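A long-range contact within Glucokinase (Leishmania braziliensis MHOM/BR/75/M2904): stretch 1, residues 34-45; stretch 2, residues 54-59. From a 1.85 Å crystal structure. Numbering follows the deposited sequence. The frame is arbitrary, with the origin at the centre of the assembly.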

# COMPACT_ATOMS: atom_id res chain seq x y z
N ALA A 34 26.93 27.46 13.82
CA ALA A 34 26.10 28.41 13.09
C ALA A 34 25.15 27.78 12.08
O ALA A 34 24.17 28.41 11.67
CB ALA A 34 26.97 29.46 12.41
N SER A 35 25.44 26.56 11.64
CA SER A 35 24.52 25.86 10.74
C SER A 35 23.11 25.90 11.30
O SER A 35 22.15 26.13 10.56
CB SER A 35 24.97 24.43 10.54
OG SER A 35 26.29 24.40 10.03
N TRP A 36 22.98 25.71 12.61
CA TRP A 36 21.70 25.80 13.29
C TRP A 36 21.03 27.18 13.19
O TRP A 36 19.82 27.28 13.38
CB TRP A 36 21.85 25.40 14.76
CG TRP A 36 22.23 23.96 14.91
CD1 TRP A 36 23.42 23.45 15.35
CD2 TRP A 36 21.41 22.84 14.55
NE1 TRP A 36 23.38 22.08 15.30
CE2 TRP A 36 22.16 21.68 14.81
CE3 TRP A 36 20.12 22.71 14.04
CZ2 TRP A 36 21.65 20.40 14.57
CZ3 TRP A 36 19.62 21.45 13.80
CH2 TRP A 36 20.37 20.31 14.08
N SER A 37 21.81 28.22 12.93
CA SER A 37 21.27 29.58 12.87
C SER A 37 20.37 29.84 11.65
O SER A 37 19.60 30.80 11.65
CB SER A 37 22.38 30.63 12.92
OG SER A 37 23.21 30.43 14.05
N SER A 38 20.47 29.00 10.63
CA SER A 38 19.67 29.22 9.43
C SER A 38 19.06 27.95 8.83
O SER A 38 19.49 26.83 9.12
CB SER A 38 20.49 29.94 8.36
OG SER A 38 21.43 29.05 7.79
N GLY A 39 18.04 28.13 7.99
CA GLY A 39 17.37 27.01 7.35
C GLY A 39 16.22 26.44 8.16
O GLY A 39 16.07 26.75 9.35
N PRO A 40 15.41 25.59 7.52
CA PRO A 40 14.29 24.95 8.20
C PRO A 40 14.82 24.05 9.31
O PRO A 40 15.92 23.52 9.19
CB PRO A 40 13.66 24.06 7.12
CG PRO A 40 14.32 24.48 5.80
CD PRO A 40 15.66 25.00 6.19
N ILE A 41 14.05 23.89 10.37
CA ILE A 41 14.41 22.96 11.43
C ILE A 41 13.34 21.88 11.51
O ILE A 41 12.15 22.18 11.59
CB ILE A 41 14.52 23.66 12.79
CG1 ILE A 41 15.62 24.73 12.76
CG2 ILE A 41 14.79 22.63 13.89
CD1 ILE A 41 17.03 24.17 12.61
N TYR A 42 13.76 20.62 11.49
CA TYR A 42 12.84 19.49 11.61
C TYR A 42 12.99 18.84 13.00
O TYR A 42 14.07 18.38 13.37
CB TYR A 42 13.07 18.50 10.46
CG TYR A 42 13.07 19.14 9.07
CD1 TYR A 42 11.89 19.28 8.34
CD2 TYR A 42 14.24 19.62 8.49
CE1 TYR A 42 11.88 19.86 7.09
CE2 TYR A 42 14.25 20.21 7.24
CZ TYR A 42 13.07 20.33 6.54
OH TYR A 42 13.08 20.91 5.29
N VAL A 43 11.91 18.86 13.78
CA VAL A 43 11.92 18.30 15.13
C VAL A 43 11.81 16.79 15.01
O VAL A 43 10.97 16.27 14.25
CB VAL A 43 10.83 18.90 16.02
CG1 VAL A 43 10.58 18.03 17.24
CG2 VAL A 43 11.22 20.31 16.46
N VAL A 44 12.69 16.09 15.72
CA VAL A 44 12.78 14.65 15.62
C VAL A 44 12.67 14.04 17.01
O VAL A 44 13.09 14.64 18.02
CB VAL A 44 14.11 14.16 14.95
CG1 VAL A 44 14.34 14.90 13.68
CG2 VAL A 44 15.30 14.34 15.88
N CYS A 45 12.08 12.86 17.06
CA CYS A 45 11.87 12.15 18.31
C CYS A 45 11.61 10.69 17.98
O CYS A 45 10.88 10.38 17.04
CB CYS A 45 10.69 12.75 19.09
SG CYS A 45 10.21 11.86 20.60
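Stretch 2, residues 54-59: VGFSQA

Stretch 2 lies against stretch 1 as the antiparallel partner of its strand, and the pairing is extended at one end by the side chain of Gln58, which reaches the 3-10 segment preceding that strand. Residues 54-58 are extended, and their N-to-C direction makes an angle of 144° with that of strand 41-45, the axes approaching to 4.4 Å. Ala59 then leaves the strand. The register sets Cys45 opposite Val54, Val44 opposite Gly55, Val43 opposite Phe56 and Tyr42 opposite Ser57, with CA-CA distances of 4.4, 5.2, 4.6 and 5.0 Å, respectively.

Two of these pairs carry the backbone hydrogen bonds. Val44 N donates to Gly55 O (2.9 Å) and Gly55 N to Val44 O (2.7 Å); two residues along, Tyr42 N donates to Ser57 O (2.9 Å) and Ser57 N to Tyr42 O (2.7 Å). With chi1 at 60° (p), Ser57 also brings its hydroxyl back to the neighbouring strand, where OG donates to Tyr42 O at 2.9 Å, so this carbonyl accepts twice from one residue. Beyond the last pair, a water bridges Ala59 N (2.9 Å) and Pro40 O (3.1 Å).

Val43, Cys45, Val54 and Phe56 share one face of the sheet. There the Phe56 ring packs against aliphatic carbons, CE1 lying 3.6 Å from Val43 CG2 and CD1 3.6 Å from Ile41 CG2, while Cys45 SG meets Val54 CG2 at 4.0 Å. Tyr42, Val44 and Ser57 point to the other face, where Val44 CG1 comes within 3.3 Å of Ser57 OG.

Gln58 has the largest area covered by stretch 1. With chi1 at 54° (p), Gln58 places CG over a face of Trp36, 4.0 Å from the centroid of the six-membered ring; from there the side chain runs on extended, and Gln58 NE2 donates to Ser35 O at 3.1 Å, tying the strand to the 3-10 segment.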

# COMPACT_ATOMS: atom_id res chain seq x y z
N VAL A 54 14.96 13.11 21.83
CA VAL A 54 14.22 14.26 21.31
C VAL A 54 15.23 15.27 20.80
O VAL A 54 16.17 15.61 21.50
CB VAL A 54 13.40 14.92 22.44
CG1 VAL A 54 12.55 16.06 21.90
CG2 VAL A 54 12.54 13.90 23.13
N GLY A 55 15.05 15.77 19.58
CA GLY A 55 16.00 16.75 19.09
C GLY A 55 15.59 17.43 17.80
O GLY A 55 14.42 17.59 17.51
N PHE A 56 16.60 17.84 17.03
CA PHE A 56 16.40 18.71 15.89
C PHE A 56 17.29 18.24 14.75
O PHE A 56 18.38 17.73 14.98
CB PHE A 56 16.77 20.15 16.27
CG PHE A 56 15.98 20.67 17.41
CD1 PHE A 56 14.73 21.22 17.20
CD2 PHE A 56 16.47 20.58 18.71
CE1 PHE A 56 13.98 21.69 18.27
CE2 PHE A 56 15.74 21.04 19.78
CZ PHE A 56 14.49 21.60 19.57
N SER A 57 16.81 18.41 13.53
CA SER A 57 17.58 18.00 12.37
C SER A 57 17.51 19.10 11.31
O SER A 57 16.58 19.90 11.29
CB SER A 57 17.02 16.71 11.77
OG SER A 57 15.68 16.92 11.38
N GLN A 58 18.50 19.13 10.44
CA GLN A 58 18.46 20.03 9.31
C GLN A 58 19.32 19.43 8.22
O GLN A 58 20.12 18.53 8.48
CB GLN A 58 19.00 21.40 9.72
CG GLN A 58 20.38 21.32 10.34
CD GLN A 58 21.02 22.67 10.54
OE1 GLN A 58 22.22 22.75 10.81
NE2 GLN A 58 20.24 23.74 10.41
N ALA A 59 19.15 19.91 6.99
CA ALA A 59 20.05 19.55 5.90
C ALA A 59 21.13 20.63 5.70
O ALA A 59 21.46 21.39 6.61
CB ALA A 59 19.27 19.35 4.62
O HOH W 1 17.44 22.24 6.82